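YJHT (Escherichia coli, PDB 2UVK) accelerates interconversion of the alpha- and beta-anomers of N-acetylneuraminate (sialic acid) as a periplasmic mutarotase built on a Kelch-type beta-propeller. Local coordinates at residues N317-I322 with D334-T339; K11-I17 with Y309-W315; G80-V84 with F132-E137. All blocks are in the same frame, centred on the assembly; numbering follows the deposited sequence.

Contact 1. Residues N317-I322 with D334-T339; sequences NSLLII and DSVLIT
This is an antiparallel beta pairing inside the last blade of a Kelch beta-propeller: strand 318-322, second in the four-stranded sheet, lies against the third, 335-341, here through residues 335-339. Their axes approach to 4.6 Å with N-to-C directions 165° apart. Asn317, with left-handed backbone angles (56/33), leads out of the tight turn after the first strand; from Ser318 on, the backbone is extended. Leu319 faces Ile338 and Ile321 faces Val336 as hydrogen-bonded pairs, while Leu320 with Leu337 and Ile322 with Ser335 are non-hydrogen-bonded. Four backbone hydrogen bonds lock this register: Leu319 N to Ile338 O and Ile338 N to Leu319 O at 2.9 Å each, Ile321 N to Val336 O at 2.8 Å, and Val336 N to Ile321 O at 2.9 Å. One face carries Leu319, Ile321, Val336 and Ile338 and packs on strands 247-251 and 254-262 of the preceding blade. Both isoleucines take the mt rotamer, and Ile321 CD1 reaches Ile338 CD1 at 3.7 Å. On the other face Leu320 and Leu337, both tp, meet at 4.0 Å between Leu320 CB and Leu337 CD1, beside Trp315. Asp334, next to Ser335, forms a salt bridge with Arg307. The far end is closed by two hydroxyls: Ser318, chi1 m, sets its OG 2.9 Å from Thr339 OG1 in a hydrogen bond.

Contact 2. Residues K11-I17 with Y309-W315; sequences KSGTGAI and YGVSLPW
At the apolar centre, Val311, Leu313 and Ile17 fill the space between the first strands of the first and last blades of the beta-propeller, where the ring closes. Strands 14-17 and 311-315 run almost parallel, 7° apart with axes 6.7 Å from each other at closest; they belong to separate sheets and meet through side chains. Val311 (t) lays its CG2 3.6 Å from Thr14 C. Gly15 gives it the space: a beta carbon there would stand about 3.2 Å from Val311 CG1, too tight. Leu313 (mt) follows, with CD2 3.7 Å from Ala16 CA and CD1 4.3 Å from Ile17 CB. Ile17, chi1 t, points at the opposite strand and ends the row; its CG2 is 4.0 Å from Pro314 CD and its CD1 4.1 Å from Trp315 CD1. Thr14 and Ala16 point away, toward the second blade, where Thr14 OG1 bonds to Ser61.

Ahead of the strands the contact turns polar. Ser12 (66/17) and Tyr309 (54/58) both have left-handed backbones, and the Tyr309 side chain comes within about 5 Å of that of Glu209, the predicted proton acceptor. A water lies 2.9 Å from both Gly13 O and Gly310 O, placed to donate to either. One direct backbone bond joins the two loops, Ser12 N to Tyr309 O, 2.9 Å long with an N-H...O angle of 172°.

Contact 3. Residues G80-V84 with F132-E137; sequences GLTQV and FNGYFE
A helix side chain takes the place of a neighbouring strand here: Asn133 (chi1 m), on helix 129-142, receives the backbone amide of Val84 on its OD1, 2.9 Å from Val84 N. Strand 82-84, paired on its other side with 74-76, runs antiparallel to the helix segment, 171° between directions and 7.2 Å between axes, with Gln83 CA 4.9 Å from Asn133 CA. Thr82 (m) sits over the Phe136 ring in a CH-pi contact, its CG2 3.9 Å from the ring centroid and 12° off the normal; Phe132 (t) brings CE2 to 3.9 Å from Thr82 CG2. Leu81 CD1 reaches Glu137 CG at 4.2 Å, and Glu137 also packs on His104 of the second subunit. One water links Thr82 O (2.7 Å) to Asn133 O (2.8 Å); another accepts from Asn133 ND2 (2.9 Å) and lies within donating distance of Gln83 OE1 (3.0 Å) and Val84 O (2.8 Å). Both ends of the Asn133 amide are thus engaged, so this surface contact between two Kelch repeats combines directional, partly water-borne bonds with aromatic packing.

Overall arrangement
Contacts 1 and 2 adjoin, their centres 10 Å apart, and share the last blade: strand 311-315 of contact 2 is the sheet neighbour of 318-322 of contact 1, joined by probable hydrogen bonds such as Leu320 O to Leu313 N at 2.9 Å. These strands are consecutive, so contact 2 closes before contact 1 opens. One builds that blade; the other seats its innermost strand beside the first blade, bringing together chain regions nearly 300 residues apart. Contact 3 is nested within that long loop, 34 Å from contact 1 and 25 Å from contact 2, centre to centre, where helix 129-142, inserted between two strands of the third blade, touches the second subunit of the homodimer.

Contact 1. Residues N317-I322 with D334-T339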
loop_
_atom_site.group_PDB
_atom_site.type_symbol
_atom_site.label_atom_id
_atom_site.label_comp_id
_atom_site.label_asym_id
_atom_site.label_seq_id
_atom_site.Cartn_x
_atom_site.Cartn_y
_atom_site.Cartn_z
ATOM N N ASN B 317 -35.212 10.805 -3.629
ATOM C CA ASN B 317 -34.802 11.772 -2.612
ATOM C C ASN B 317 -34.836 11.203 -1.189
ATOM O O ASN B 317 -35.064 11.915 -0.221
ATOM C CB ASN B 317 -35.684 13.036 -2.717
ATOM C CG ASN B 317 -35.066 14.250 -2.044
ATOM O OD1 ASN B 317 -33.838 14.366 -1.914
ATOM N ND2 ASN B 317 -35.926 15.193 -1.627
ATOM N N SER B 318 -34.544 9.908 -1.076
ATOM C CA SER B 318 -34.572 9.192 0.185
ATOM C C SER B 318 -33.363 8.274 0.234
ATOM O O SER B 318 -32.677 8.091 -0.760
ATOM C CB SER B 318 -35.835 8.339 0.279
ATOM O OG SER B 318 -37.003 9.156 0.282
ATOM N N LEU B 319 -33.119 7.714 1.413
ATOM C CA LEU B 319 -32.108 6.665 1.591
ATOM C C LEU B 319 -32.799 5.302 1.555
ATOM O O LEU B 319 -33.645 5.007 2.396
ATOM C CB LEU B 319 -31.382 6.862 2.904
ATOM C CG LEU B 319 -30.486 5.699 3.347
ATOM C CD1 LEU B 319 -29.439 5.459 2.289
ATOM C CD2 LEU B 319 -29.879 6.064 4.681
ATOM N N LEU B 320 -32.432 4.487 0.569
ATOM C CA LEU B 320 -32.927 3.134 0.427
ATOM C C LEU B 320 -31.872 2.199 1.040
ATOM O O LEU B 320 -30.724 2.220 0.609
ATOM C CB LEU B 320 -33.106 2.823 -1.061
ATOM C CG LEU B 320 -33.460 1.396 -1.477
ATOM C CD1 LEU B 320 -34.682 0.892 -0.728
ATOM C CD2 LEU B 320 -33.613 1.278 -2.997
ATOM N N ILE B 321 -32.277 1.412 2.038
ATOM C CA ILE B 321 -31.381 0.448 2.699
ATOM C C ILE B 321 -31.843 -0.944 2.322
ATOM O O ILE B 321 -33.013 -1.266 2.468
ATOM C CB ILE B 321 -31.455 0.599 4.238
ATOM C CG1 ILE B 321 -30.838 1.927 4.673
ATOM C CG2 ILE B 321 -30.837 -0.642 4.971
ATOM C CD1 ILE B 321 -31.092 2.267 6.111
ATOM N N ILE B 322 -30.922 -1.780 1.851
ATOM C CA ILE B 322 -31.287 -3.107 1.390
ATOM C C ILE B 322 -30.401 -4.123 2.126
ATOM O O ILE B 322 -29.181 -4.056 2.057
ATOM C CB ILE B 322 -31.101 -3.285 -0.127
ATOM C CG1 ILE B 322 -31.827 -2.170 -0.916
ATOM C CG2 ILE B 322 -31.618 -4.658 -0.556
ATOM C CD1 ILE B 322 -31.620 -2.265 -2.423
ATOM N N ASP B 334 -34.865 -7.788 4.057
ATOM C CA ASP B 334 -35.820 -6.682 3.894
ATOM C C ASP B 334 -35.121 -5.361 3.589
ATOM O O ASP B 334 -33.900 -5.236 3.734
ATOM C CB ASP B 334 -36.714 -6.534 5.124
ATOM C CG ASP B 334 -35.936 -6.221 6.370
ATOM O OD1 ASP B 334 -34.845 -6.803 6.556
ATOM O OD2 ASP B 334 -36.415 -5.420 7.190
ATOM N N SER B 335 -35.920 -4.384 3.169
ATOM C CA SER B 335 -35.442 -3.062 2.802
ATOM C C SER B 335 -36.194 -2.001 3.581
ATOM O O SER B 335 -37.336 -2.214 3.980
ATOM C CB SER B 335 -35.627 -2.818 1.310
ATOM O OG SER B 335 -34.731 -3.617 0.563
ATOM N N VAL B 336 -35.525 -0.875 3.797
ATOM C CA VAL B 336 -36.065 0.258 4.543
ATOM C C VAL B 336 -35.895 1.496 3.675
ATOM O O VAL B 336 -34.920 1.617 2.922
ATOM C CB VAL B 336 -35.269 0.459 5.876
ATOM C CG1 VAL B 336 -35.973 1.462 6.809
ATOM C CG2 VAL B 336 -35.055 -0.883 6.574
ATOM N N LEU B 337 -36.847 2.422 3.778
ATOM C CA LEU B 337 -36.735 3.713 3.131
ATOM C C LEU B 337 -36.772 4.797 4.213
ATOM O O LEU B 337 -37.694 4.835 5.041
ATOM C CB LEU B 337 -37.870 3.898 2.125
ATOM C CG LEU B 337 -37.643 4.985 1.075
ATOM C CD1 LEU B 337 -36.445 4.740 0.161
ATOM C CD2 LEU B 337 -38.929 5.102 0.251
ATOM N N ILE B 338 -35.757 5.651 4.230
ATOM C CA ILE B 338 -35.692 6.770 5.160
ATOM C C ILE B 338 -35.829 8.052 4.342
ATOM O O ILE B 338 -34.999 8.349 3.493
ATOM C CB ILE B 338 -34.394 6.778 6.001
ATOM C CG1 ILE B 338 -34.206 5.414 6.685
ATOM C CG2 ILE B 338 -34.438 7.861 7.073
ATOM C CD1 ILE B 338 -32.906 5.248 7.454
ATOM N N THR B 339 -36.906 8.794 4.592
ATOM C CA THR B 339 -37.141 10.057 3.903
ATOM C C THR B 339 -37.166 11.187 4.931
ATOM O O THR B 339 -37.545 10.976 6.085
ATOM C CB THR B 339 -38.486 10.064 3.159
ATOM O OG1 THR B 339 -38.732 8.791 2.537
ATOM C CG2 THR B 339 -38.501 11.188 2.099
#

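Contact 2. Residues K11-I17 with Y309-W315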
loop_
_atom_site.group_PDB
_atom_site.type_symbol
_atom_site.label_atom_id
_atom_site.label_comp_id
_atom_site.label_asym_id
_atom_site.label_seq_id
_atom_site.Cartn_x
_atom_site.Cartn_y
_atom_site.Cartn_z
ATOM N N LYS B 11 -26.063 -9.817 3.529
ATOM C CA LYS B 11 -25.166 -8.967 4.307
ATOM C C LYS B 11 -23.812 -8.885 3.639
ATOM O O LYS B 11 -23.411 -9.815 2.939
ATOM C CB LYS B 11 -24.999 -9.492 5.743
ATOM C CG LYS B 11 -24.248 -10.835 5.887
ATOM C CD LYS B 11 -24.166 -11.241 7.342
ATOM C CE LYS B 11 -23.452 -12.567 7.475
ATOM N NZ LYS B 11 -23.286 -13.019 8.906
ATOM N N SER B 12 -23.106 -7.773 3.850
ATOM C CA SER B 12 -21.754 -7.585 3.353
ATOM C C SER B 12 -21.649 -7.519 1.835
ATOM O O SER B 12 -20.544 -7.610 1.276
ATOM C CB SER B 12 -20.819 -8.680 3.894
ATOM O OG SER B 12 -21.083 -8.933 5.264
ATOM N N GLY B 13 -22.791 -7.283 1.176
ATOM C CA GLY B 13 -22.847 -7.222 -0.278
ATOM C C GLY B 13 -22.618 -5.820 -0.795
ATOM O O GLY B 13 -22.230 -4.926 -0.033
ATOM N N THR B 14 -22.945 -5.619 -2.064
ATOM C CA THR B 14 -22.772 -4.316 -2.686
ATOM C C THR B 14 -23.907 -4.104 -3.684
ATOM O O THR B 14 -24.664 -5.003 -3.961
ATOM C CB THR B 14 -21.393 -4.200 -3.360
ATOM O OG1 THR B 14 -21.186 -2.867 -3.859
ATOM C CG2 THR B 14 -21.206 -5.220 -4.471
ATOM N N GLY B 15 -24.048 -2.886 -4.175
ATOM C CA GLY B 15 -25.102 -2.587 -5.145
ATOM C C GLY B 15 -24.953 -1.181 -5.648
ATOM O O GLY B 15 -24.128 -0.417 -5.173
ATOM N N ALA B 16 -25.787 -0.869 -6.627
ATOM C CA ALA B 16 -25.711 0.386 -7.349
ATOM C C ALA B 16 -27.098 0.633 -7.930
ATOM O O ALA B 16 -27.893 -0.278 -8.090
ATOM C CB ALA B 16 -24.672 0.282 -8.446
ATOM N N ILE B 17 -27.380 1.897 -8.229
ATOM C CA ILE B 17 -28.628 2.268 -8.873
ATOM C C ILE B 17 -28.303 3.024 -10.150
ATOM O O ILE B 17 -27.401 3.868 -10.169
ATOM C CB ILE B 17 -29.532 3.072 -7.922
ATOM C CG1 ILE B 17 -30.892 3.323 -8.579
ATOM C CG2 ILE B 17 -28.855 4.339 -7.490
ATOM C CD1 ILE B 17 -32.012 3.454 -7.609
ATOM N N TYR B 309 -23.885 -3.244 7.681
ATOM C CA TYR B 309 -23.345 -4.020 6.561
ATOM C C TYR B 309 -24.400 -4.514 5.593
ATOM O O TYR B 309 -24.574 -5.716 5.349
ATOM C CB TYR B 309 -22.482 -5.171 7.073
ATOM C CG TYR B 309 -21.315 -4.677 7.893
ATOM C CD1 TYR B 309 -20.230 -4.058 7.286
ATOM C CD2 TYR B 309 -21.315 -4.794 9.280
ATOM C CE1 TYR B 309 -19.165 -3.585 8.043
ATOM C CE2 TYR B 309 -20.248 -4.337 10.042
ATOM C CZ TYR B 309 -19.176 -3.736 9.417
ATOM O OH TYR B 309 -18.100 -3.266 10.147
ATOM N N GLY B 310 -25.128 -3.543 5.067
ATOM C CA GLY B 310 -26.024 -3.734 3.924
ATOM C C GLY B 310 -25.666 -2.778 2.798
ATOM O O GLY B 310 -24.540 -2.325 2.681
ATOM N N VAL B 311 -26.648 -2.552 1.932
ATOM C CA VAL B 311 -26.505 -1.648 0.792
ATOM C C VAL B 311 -27.328 -0.355 0.982
ATOM O O VAL B 311 -28.439 -0.416 1.447
ATOM C CB VAL B 311 -26.898 -2.355 -0.520
ATOM C CG1 VAL B 311 -27.014 -1.356 -1.686
ATOM C CG2 VAL B 311 -25.904 -3.487 -0.813
ATOM N N SER B 312 -26.689 0.777 0.730
ATOM C CA SER B 312 -27.329 2.102 0.788
ATOM C C SER B 312 -27.399 2.651 -0.628
ATOM O O SER B 312 -26.378 2.689 -1.301
ATOM C CB SER B 312 -26.461 3.073 1.598
ATOM O OG SER B 312 -26.455 2.827 2.971
ATOM N N LEU B 313 -28.578 3.118 -1.049
ATOM C CA LEU B 313 -28.730 3.697 -2.397
ATOM C C LEU B 313 -29.618 4.939 -2.323
ATOM O O LEU B 313 -30.529 4.956 -1.521
ATOM C CB LEU B 313 -29.368 2.697 -3.343
ATOM C CG LEU B 313 -28.542 1.449 -3.665
ATOM C CD1 LEU B 313 -29.344 0.477 -4.508
ATOM C CD2 LEU B 313 -27.238 1.860 -4.370
ATOM N N PRO B 314 -29.330 5.961 -3.155
ATOM C CA PRO B 314 -30.274 7.085 -3.277
ATOM C C PRO B 314 -31.478 6.691 -4.115
ATOM O O PRO B 314 -31.310 6.152 -5.196
ATOM C CB PRO B 314 -29.445 8.156 -4.010
ATOM C CG PRO B 314 -28.480 7.410 -4.822
ATOM C CD PRO B 314 -28.138 6.167 -3.993
ATOM N N TRP B 315 -32.683 6.946 -3.621
ATOM C CA TRP B 315 -33.879 6.650 -4.388
ATOM C C TRP B 315 -35.013 7.582 -3.983
ATOM O O TRP B 315 -35.348 7.679 -2.810
ATOM C CB TRP B 315 -34.282 5.187 -4.191
ATOM C CG TRP B 315 -35.429 4.770 -5.039
ATOM C CD1 TRP B 315 -35.579 4.996 -6.367
ATOM C CD2 TRP B 315 -36.598 4.068 -4.616
ATOM N NE1 TRP B 315 -36.764 4.476 -6.808
ATOM C CE2 TRP B 315 -37.413 3.900 -5.751
ATOM C CE3 TRP B 315 -37.034 3.559 -3.390
ATOM C CZ2 TRP B 315 -38.644 3.246 -5.701
ATOM C CZ3 TRP B 315 -38.263 2.901 -3.341
ATOM C CH2 TRP B 315 -39.052 2.757 -4.494
HETATM O O HOH W 1 -22.410 -4.262 2.764
#

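Contact 3. Residues G80-V84 with F132-E137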
loop_
_atom_site.group_PDB
_atom_site.type_symbol
_atom_site.label_atom_id
_atom_site.label_comp_id
_atom_site.label_asym_id
_atom_site.label_seq_id
_atom_site.Cartn_x
_atom_site.Cartn_y
_atom_site.Cartn_z
ATOM N N GLY B 80 -6.935 -20.994 -1.606
ATOM C CA GLY B 80 -8.032 -21.199 -0.705
ATOM C C GLY B 80 -8.035 -20.358 0.567
ATOM O O GLY B 80 -8.800 -20.629 1.486
ATOM N N LEU B 81 -7.165 -19.359 0.637
ATOM C CA LEU B 81 -7.070 -18.544 1.834
ATOM C C LEU B 81 -7.766 -17.217 1.624
ATOM O O LEU B 81 -7.824 -16.701 0.505
ATOM C CB LEU B 81 -5.627 -18.301 2.228
ATOM C CG LEU B 81 -4.721 -19.500 2.530
ATOM C CD1 LEU B 81 -3.382 -18.993 3.068
ATOM C CD2 LEU B 81 -5.411 -20.442 3.498
ATOM N N THR B 82 -8.294 -16.681 2.717
ATOM C CA THR B 82 -8.955 -15.398 2.704
ATOM C C THR B 82 -7.954 -14.308 2.439
ATOM O O THR B 82 -6.868 -14.256 3.040
ATOM C CB THR B 82 -9.641 -15.178 4.062
ATOM O OG1 THR B 82 -10.679 -16.166 4.232
ATOM C CG2 THR B 82 -10.237 -13.779 4.182
ATOM N N GLN B 83 -8.340 -13.400 1.543
ATOM C CA GLN B 83 -7.478 -12.308 1.149
ATOM C C GLN B 83 -8.308 -11.131 0.653
ATOM O O GLN B 83 -9.479 -11.266 0.353
ATOM C CB GLN B 83 -6.530 -12.716 0.037
ATOM C CG GLN B 83 -7.266 -13.027 -1.262
ATOM C CD GLN B 83 -6.452 -12.777 -2.493
ATOM O OE1 GLN B 83 -5.222 -12.726 -2.457
ATOM N NE2 GLN B 83 -7.137 -12.752 -3.633
ATOM N N VAL B 84 -7.622 -10.013 0.506
ATOM C CA VAL B 84 -8.186 -8.791 -0.062
ATOM C C VAL B 84 -7.819 -8.699 -1.528
ATOM O O VAL B 84 -6.665 -8.862 -1.900
ATOM C CB VAL B 84 -7.583 -7.553 0.677
ATOM C CG1 VAL B 84 -8.055 -6.250 0.075
ATOM C CG2 VAL B 84 -7.903 -7.606 2.119
ATOM N N PHE B 132 -3.692 -7.697 6.444
ATOM C CA PHE B 132 -4.906 -8.512 6.449
ATOM C C PHE B 132 -4.600 -9.919 5.882
ATOM O O PHE B 132 -4.943 -10.962 6.489
ATOM C CB PHE B 132 -5.974 -7.819 5.602
ATOM C CG PHE B 132 -7.277 -8.537 5.542
ATOM C CD1 PHE B 132 -8.300 -8.188 6.400
ATOM C CD2 PHE B 132 -7.489 -9.548 4.603
ATOM C CE1 PHE B 132 -9.491 -8.845 6.356
ATOM C CE2 PHE B 132 -8.696 -10.176 4.542
ATOM C CZ PHE B 132 -9.679 -9.841 5.407
ATOM N N ASN B 133 -3.952 -9.976 4.728
ATOM C CA ASN B 133 -3.674 -11.293 4.108
ATOM C C ASN B 133 -2.716 -12.095 4.992
ATOM O O ASN B 133 -2.839 -13.327 5.094
ATOM C CB ASN B 133 -3.018 -11.146 2.754
ATOM C CG ASN B 133 -3.941 -10.561 1.687
ATOM O OD1 ASN B 133 -5.125 -10.377 1.906
ATOM N ND2 ASN B 133 -3.363 -10.261 0.547
ATOM N N GLY B 134 -1.737 -11.425 5.596
ATOM C CA GLY B 134 -0.768 -12.124 6.423
ATOM C C GLY B 134 -1.419 -12.735 7.637
ATOM O O GLY B 134 -0.956 -13.791 8.121
ATOM N N TYR B 135 -2.439 -12.095 8.183
ATOM C CA TYR B 135 -3.156 -12.665 9.352
ATOM C C TYR B 135 -3.717 -14.044 8.997
ATOM O O TYR B 135 -3.592 -15.021 9.740
ATOM C CB TYR B 135 -4.268 -11.726 9.794
ATOM C CG TYR B 135 -5.102 -12.199 10.955
ATOM C CD1 TYR B 135 -4.582 -12.213 12.258
ATOM C CD2 TYR B 135 -6.398 -12.627 10.771
ATOM C CE1 TYR B 135 -5.340 -12.614 13.293
ATOM C CE2 TYR B 135 -7.178 -13.038 11.811
ATOM C CZ TYR B 135 -6.644 -13.047 13.085
ATOM O OH TYR B 135 -7.422 -13.480 14.148
ATOM N N PHE B 136 -4.349 -14.131 7.845
ATOM C CA PHE B 136 -4.933 -15.414 7.432
ATOM C C PHE B 136 -3.867 -16.412 7.016
ATOM O O PHE B 136 -4.062 -17.636 7.206
ATOM C CB PHE B 136 -6.017 -15.187 6.368
ATOM C CG PHE B 136 -7.216 -14.538 6.936
ATOM C CD1 PHE B 136 -8.127 -15.269 7.695
ATOM C CD2 PHE B 136 -7.412 -13.172 6.804
ATOM C CE1 PHE B 136 -9.212 -14.666 8.279
ATOM C CE2 PHE B 136 -8.476 -12.566 7.404
ATOM C CZ PHE B 136 -9.400 -13.302 8.118
ATOM N N GLU B 137 -2.744 -15.950 6.467
ATOM C CA GLU B 137 -1.629 -16.839 6.175
ATOM C C GLU B 137 -1.110 -17.439 7.476
ATOM O O GLU B 137 -0.880 -18.663 7.583
ATOM C CB GLU B 137 -0.507 -16.127 5.443
ATOM C CG GLU B 137 -0.795 -15.794 3.955
ATOM C CD GLU B 137 0.279 -14.891 3.340
ATOM O OE1 GLU B 137 1.367 -14.783 3.936
ATOM O OE2 GLU B 137 0.039 -14.284 2.253
HETATM O O HOH W 2 -4.227 -14.737 3.126
HETATM O O HOH W 3 -4.105 -9.922 -2.271
#